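Local coordinates for mitotic checkpoint control protein kinase BUB1 (Drosophila melanogaster, PDB 6JKK) that probably works as an ATP-dependent protein kinase of the mitotic checkpoint, phosphorylating CENP-E to enable the switch from lateral to end-on capture of spindle microtubules, at residues A[158-163]-A[288-293]; A[259-264]-A[278-283]. All coordinates share one frame; numbering follows the deposited sequence.

Contact 1 of 2, residues A[158-163]-A[288-293]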
loop_
_atom_site.group_PDB
_atom_site.type_symbol
_atom_site.label_atom_id
_atom_site.label_comp_id
_atom_site.label_asym_id
_atom_site.label_seq_id
_atom_site.Cartn_x
_atom_site.Cartn_y
_atom_site.Cartn_z
ATOM N N VAL A 158 -17.066 -2.852 9.483
ATOM C CA VAL A 158 -15.619 -2.765 9.703
ATOM C C VAL A 158 -14.908 -2.532 8.367
ATOM O O VAL A 158 -13.976 -1.725 8.280
ATOM C CB VAL A 158 -15.062 -4.016 10.420
ATOM C CG1 VAL A 158 -13.547 -3.975 10.467
ATOM C CG2 VAL A 158 -15.608 -4.097 11.830
ATOM N N VAL A 159 -15.366 -3.211 7.316
ATOM C CA VAL A 159 -14.769 -3.010 5.993
ATOM C C VAL A 159 -15.009 -1.576 5.495
ATOM O O VAL A 159 -14.112 -0.960 4.912
ATOM C CB VAL A 159 -15.252 -4.052 4.954
ATOM C CG1 VAL A 159 -14.611 -3.795 3.590
ATOM C CG2 VAL A 159 -14.925 -5.480 5.424
ATOM N N MET A 160 -16.203 -1.036 5.736
ATOM C CA MET A 160 -16.475 0.350 5.352
ATOM C C MET A 160 -15.503 1.302 6.035
ATOM O O MET A 160 -15.010 2.257 5.417
ATOM C CB MET A 160 -17.894 0.760 5.732
ATOM C CG MET A 160 -18.979 -0.023 5.065
ATOM S SD MET A 160 -20.533 0.735 5.533
ATOM C CE MET A 160 -21.626 -0.636 5.165
ATOM N N HIS A 161 -15.237 1.050 7.316
ATOM C CA HIS A 161 -14.335 1.908 8.096
ATOM C C HIS A 161 -12.915 1.857 7.539
ATOM O O HIS A 161 -12.260 2.899 7.360
ATOM C CB HIS A 161 -14.346 1.477 9.566
ATOM C CG HIS A 161 -13.830 2.518 10.516
ATOM N ND1 HIS A 161 -12.504 2.887 10.568
ATOM C CD2 HIS A 161 -14.462 3.248 11.467
ATOM C CE1 HIS A 161 -12.341 3.810 11.501
ATOM N NE2 HIS A 161 -13.513 4.042 12.063
ATOM N N LEU A 162 -12.441 0.643 7.266
ATOM C CA LEU A 162 -11.114 0.441 6.697
ATOM C C LEU A 162 -11.017 0.993 5.273
ATOM O O LEU A 162 -9.987 1.528 4.888
ATOM C CB LEU A 162 -10.745 -1.048 6.708
ATOM C CG LEU A 162 -10.528 -1.711 8.067
ATOM C CD1 LEU A 162 -10.224 -3.200 7.906
ATOM C CD2 LEU A 162 -9.397 -1.015 8.816
ATOM N N SER A 163 -12.088 0.863 4.497
ATOM C CA SER A 163 -12.118 1.401 3.138
ATOM C C SER A 163 -12.037 2.926 3.126
ATOM O O SER A 163 -11.393 3.527 2.259
ATOM C CB SER A 163 -13.390 0.947 2.422
ATOM O OG SER A 163 -13.403 -0.457 2.277
ATOM N N ARG A 288 -25.802 -2.345 -0.822
ATOM C CA ARG A 288 -25.553 -2.743 -2.208
ATOM C C ARG A 288 -25.295 -1.568 -3.136
ATOM O O ARG A 288 -24.276 -1.522 -3.824
ATOM C CB ARG A 288 -26.752 -3.539 -2.731
ATOM C CG ARG A 288 -26.411 -4.909 -3.261
ATOM C CD ARG A 288 -26.800 -5.048 -4.726
ATOM N NE ARG A 288 -28.173 -4.619 -4.984
ATOM C CZ ARG A 288 -29.207 -5.444 -5.106
ATOM N NH1 ARG A 288 -29.034 -6.755 -4.997
ATOM N NH2 ARG A 288 -30.419 -4.960 -5.345
ATOM N N THR A 289 -26.236 -0.630 -3.157
ATOM C CA THR A 289 -26.124 0.564 -3.988
ATOM C C THR A 289 -24.825 1.314 -3.695
ATOM O O THR A 289 -24.147 1.781 -4.612
ATOM C CB THR A 289 -27.343 1.495 -3.798
ATOM O OG1 THR A 289 -28.539 0.776 -4.121
ATOM C CG2 THR A 289 -27.240 2.713 -4.703
ATOM N N MET A 290 -24.463 1.409 -2.418
ATOM C CA MET A 290 -23.244 2.111 -2.037
ATOM C C MET A 290 -21.995 1.409 -2.558
ATOM O O MET A 290 -21.137 2.039 -3.189
ATOM C CB MET A 290 -23.147 2.270 -0.519
ATOM C CG MET A 290 -21.845 2.920 -0.077
ATOM S SD MET A 290 -21.513 2.698 1.679
ATOM C CE MET A 290 -21.012 0.975 1.702
ATOM N N TRP A 291 -21.883 0.110 -2.283
ATOM C CA TRP A 291 -20.718 -0.652 -2.725
ATOM C C TRP A 291 -20.632 -0.667 -4.245
ATOM O O TRP A 291 -19.546 -0.527 -4.812
ATOM C CB TRP A 291 -20.750 -2.089 -2.190
ATOM C CG TRP A 291 -20.409 -2.195 -0.729
ATOM C CD1 TRP A 291 -21.232 -2.618 0.279
ATOM C CD2 TRP A 291 -19.160 -1.857 -0.112
ATOM N NE1 TRP A 291 -20.569 -2.563 1.485
ATOM C CE2 TRP A 291 -19.293 -2.103 1.270
ATOM C CE3 TRP A 291 -17.940 -1.373 -0.593
ATOM C CZ2 TRP A 291 -18.253 -1.881 2.173
ATOM C CZ3 TRP A 291 -16.905 -1.154 0.304
ATOM C CH2 TRP A 291 -17.069 -1.407 1.672
ATOM N N GLU A 292 -21.775 -0.832 -4.905
ATOM C CA GLU A 292 -21.792 -0.810 -6.365
ATOM C C GLU A 292 -21.344 0.552 -6.914
ATOM O O GLU A 292 -20.599 0.605 -7.895
ATOM C CB GLU A 292 -23.154 -1.248 -6.915
ATOM C CG GLU A 292 -23.422 -2.745 -6.708
ATOM C CD GLU A 292 -24.742 -3.215 -7.291
ATOM O OE1 GLU A 292 -25.594 -2.360 -7.610
ATOM O OE2 GLU A 292 -24.926 -4.445 -7.418
ATOM N N ASN A 293 -21.772 1.640 -6.269
ATOM C CA ASN A 293 -21.274 2.978 -6.596
ATOM C C ASN A 293 -19.754 3.051 -6.490
ATOM O O ASN A 293 -19.071 3.495 -7.414
ATOM C CB ASN A 293 -21.884 4.042 -5.666
ATOM C CG ASN A 293 -23.267 4.507 -6.107
ATOM O OD1 ASN A 293 -23.740 4.175 -7.195
ATOM N ND2 ASN A 293 -23.915 5.302 -5.257
#
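Met160 overlaps the six-membered half of the Trp291 indole, its CG lying 3.5 Å from Trp291 CZ2 in an oblique approach. The indole is the long arm of this contact: the axes of 158-163 and 288-293 stay 13.0 Å apart, inclined by 31°, and side chains fill the interval. Trp291 CG stands anti to the carbonyl carbon (chi1 -75°), and the ring beyond it brings its benzo rim to the other helix. There Trp291 CH2 meets Val159 CG1 at 3.9 Å, the two side chains crossing at about a right angle, while Ser163 OG sits in the ring plane at the edge, 3.8 Å from Trp291 CH2. One ring face is taken by the neighbouring Met290, whose CE lies 3.5 Å above the plane, displaced toward the rim. Met290 CE also lies 3.9 Å from Met160 SD. Leu317 and Ala320 of helix 310-322 pack on both methionines.

Ser163 turns its hydroxyl back on its own helix. Ser163 OG donates to Val159 O at 2.8 Å from 43° above the carbonyl plane, and the same oxygen receives the backbone N of Ser163. An alanine here would probably leave a gap at the indole rim beside CH2 and cost Val159 O its second donor. Between the two segments the contact is apolar, thioether, methyl and indole surfaces in van der Waals touch, and the one polar tie between the helices described here is the indole N-H of Trp291 to Glu156 OE2, one turn before Met160.

Contact 2 of 2, residues A[259-264]-A[278-283]; sequences LLFGRY and PKTNVP
The Phe261 ring is sandwiched: Leu260 CB lies over the centre of one face, 3.9 Å above the plane, and Thr280 CG2 over the centre of the opposite one. The threonine methyl makes a CH-pi contact, Thr280 CG2 standing 3.7 Å from the Phe261 ring centroid and only 2° off the normal. Being anti to its backbone N, CG2 is the branch that reaches the ring, tip to tip. At the edge, in plane, Pro283 CD stands 3.8 Å from Phe261 CE1, and Val282 CA comes obliquely to within 4.1 Å of Phe261 CZ. His257, a turn earlier in the helix, adds an edge-to-face ring contact with Phe261; its imidazole also bonds Arg263 O and, weakly, Thr280 OG1.

Arg263, exposed to solvent, adds a looser contact. The edge of its guanidinium passes Thr280 CG2, with Arg263 NH2 4.2 Å away, while Phe261 O lies over the centre of one guanidinium face. Gly262, the first residue past the helix, takes a positive phi of 74°, which favours glycine. The arrangement joins the C-terminal end of helix 246-261, the αF helix of the protein kinase C-lobe, to the loop that leads on to helix 288-299, with Phe261, the last residue of the helix, as the packing side chain.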
loop_
_atom_site.group_PDB
_atom_site.type_symbol
_atom_site.label_atom_id
_atom_site.label_comp_id
_atom_site.label_asym_id
_atom_site.label_seq_id
_atom_site.Cartn_x
_atom_site.Cartn_y
_atom_site.Cartn_z
ATOM N N LEU A 259 -11.517 -7.937 1.491
ATOM C CA LEU A 259 -12.025 -7.698 2.836
ATOM C C LEU A 259 -13.494 -8.094 2.935
ATOM O O LEU A 259 -13.904 -8.774 3.878
ATOM C CB LEU A 259 -11.852 -6.221 3.217
ATOM C CG LEU A 259 -10.421 -5.675 3.252
ATOM C CD1 LEU A 259 -10.406 -4.214 3.677
ATOM C CD2 LEU A 259 -9.576 -6.497 4.191
ATOM N N LEU A 260 -14.284 -7.660 1.956
ATOM C CA LEU A 260 -15.726 -7.925 1.945
ATOM C C LEU A 260 -16.073 -9.403 1.758
ATOM O O LEU A 260 -16.996 -9.924 2.400
ATOM C CB LEU A 260 -16.400 -7.117 0.830
ATOM C CG LEU A 260 -16.860 -5.683 1.078
ATOM C CD1 LEU A 260 -17.456 -5.085 -0.183
ATOM C CD2 LEU A 260 -17.875 -5.637 2.211
ATOM N N PHE A 261 -15.344 -10.072 0.869
ATOM C CA PHE A 261 -15.773 -11.374 0.379
ATOM C C PHE A 261 -14.849 -12.534 0.750
ATOM O O PHE A 261 -15.223 -13.700 0.604
ATOM C CB PHE A 261 -16.001 -11.316 -1.142
ATOM C CG PHE A 261 -17.038 -10.303 -1.563
ATOM C CD1 PHE A 261 -18.339 -10.378 -1.069
ATOM C CD2 PHE A 261 -16.716 -9.289 -2.455
ATOM C CE1 PHE A 261 -19.299 -9.448 -1.450
ATOM C CE2 PHE A 261 -17.665 -8.357 -2.844
ATOM C CZ PHE A 261 -18.959 -8.433 -2.340
ATOM N N GLY A 262 -13.648 -12.227 1.228
ATOM C CA GLY A 262 -12.698 -13.272 1.577
ATOM C C GLY A 262 -12.075 -13.925 0.357
ATOM O O GLY A 262 -11.345 -14.916 0.469
ATOM N N ARG A 263 -12.361 -13.366 -0.816
ATOM C CA ARG A 263 -11.860 -13.917 -2.068
ATOM C C ARG A 263 -11.224 -12.824 -2.906
ATOM O O ARG A 263 -11.560 -11.652 -2.759
ATOM C CB ARG A 263 -12.992 -14.559 -2.868
ATOM C CG ARG A 263 -13.535 -15.853 -2.297
ATOM C CD ARG A 263 -14.609 -16.411 -3.215
ATOM N NE ARG A 263 -15.765 -15.522 -3.275
ATOM C CZ ARG A 263 -16.907 -15.733 -2.627
ATOM N NH1 ARG A 263 -17.058 -16.819 -1.877
ATOM N NH2 ARG A 263 -17.903 -14.865 -2.737
ATOM N N TYR A 264 -10.313 -13.203 -3.796
ATOM C CA TYR A 264 -9.682 -12.219 -4.669
ATOM C C TYR A 264 -10.624 -11.769 -5.784
ATOM O O TYR A 264 -11.521 -12.507 -6.189
ATOM C CB TYR A 264 -8.346 -12.748 -5.201
ATOM C CG TYR A 264 -7.346 -12.937 -4.082
ATOM C CD1 TYR A 264 -6.829 -11.839 -3.403
ATOM C CD2 TYR A 264 -6.941 -14.207 -3.682
ATOM C CE1 TYR A 264 -5.933 -11.993 -2.370
ATOM C CE2 TYR A 264 -6.040 -14.371 -2.647
ATOM C CZ TYR A 264 -5.543 -13.259 -1.994
ATOM O OH TYR A 264 -4.647 -13.407 -0.959
ATOM N N PRO A 278 -16.737 -6.281 -10.400
ATOM C CA PRO A 278 -16.309 -7.603 -9.936
ATOM C C PRO A 278 -17.329 -8.662 -10.322
ATOM O O PRO A 278 -18.524 -8.362 -10.424
ATOM C CB PRO A 278 -16.274 -7.444 -8.415
ATOM C CG PRO A 278 -16.010 -5.974 -8.201
ATOM C CD PRO A 278 -16.779 -5.292 -9.306
ATOM N N LYS A 279 -16.861 -9.888 -10.536
ATOM C CA LYS A 279 -17.729 -10.998 -10.907
ATOM C C LYS A 279 -18.706 -11.307 -9.772
ATOM O O LYS A 279 -19.824 -11.775 -9.998
ATOM C CB LYS A 279 -16.861 -12.215 -11.216
ATOM C CG LYS A 279 -17.548 -13.331 -11.962
ATOM C CD LYS A 279 -16.498 -14.280 -12.516
ATOM C CE LYS A 279 -17.127 -15.527 -13.093
ATOM N NZ LYS A 279 -16.086 -16.419 -13.682
ATOM N N THR A 280 -18.266 -11.021 -8.551
ATOM C CA THR A 280 -19.049 -11.268 -7.345
ATOM C C THR A 280 -20.194 -10.268 -7.180
ATOM O O THR A 280 -19.979 -9.055 -7.211
ATOM C CB THR A 280 -18.146 -11.193 -6.090
ATOM O OG1 THR A 280 -17.124 -12.195 -6.174
ATOM C CG2 THR A 280 -18.957 -11.414 -4.830
ATOM N N ASN A 281 -21.409 -10.780 -7.005
ATOM C CA ASN A 281 -22.552 -9.934 -6.687
ATOM C C ASN A 281 -22.530 -9.508 -5.221
ATOM O O ASN A 281 -22.456 -10.351 -4.327
ATOM C CB ASN A 281 -23.862 -10.671 -6.981
ATOM C CG ASN A 281 -24.019 -11.035 -8.447
ATOM O OD1 ASN A 281 -23.785 -10.212 -9.332
ATOM N ND2 ASN A 281 -24.417 -12.275 -8.710
ATOM N N VAL A 282 -22.579 -8.201 -4.979
ATOM C CA VAL A 282 -22.765 -7.682 -3.629
ATOM C C VAL A 282 -24.139 -8.140 -3.148
ATOM O O VAL A 282 -25.128 -7.962 -3.858
ATOM C CB VAL A 282 -22.717 -6.144 -3.610
ATOM C CG1 VAL A 282 -22.733 -5.628 -2.182
ATOM C CG2 VAL A 282 -21.478 -5.637 -4.352
ATOM N N PRO A 283 -24.206 -8.764 -1.958
ATOM C CA PRO A 283 -25.493 -9.235 -1.420
ATOM C C PRO A 283 -26.497 -8.088 -1.266
ATOM O O PRO A 283 -26.092 -7.003 -0.858
ATOM C CB PRO A 283 -25.110 -9.797 -0.046
ATOM C CG PRO A 283 -23.658 -10.170 -0.177
ATOM C CD PRO A 283 -23.068 -9.141 -1.097
#

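Contact 2 is nested in the chain between the two halves of contact 1, and their centres lie about 11 Å apart. They meet through helix 246-261: Leu260 CD1 packs 3.7 Å from Trp291 CD2, and Leu259 CB comes equally close to Val159 CG1. Helix 156-175, αE of the kinase fold, and helix 288-299 therefore share αF as a common neighbour. They also meet where the loop of contact 2 runs on into helix 288-299: Arg288 CG lies 3.2 Å from Pro283 O. Both contacts belong to the C-lobe and sit on the same side of the chain's centre, away from Lys85, the predicted ATP-binding residue, so neither forms part of that site.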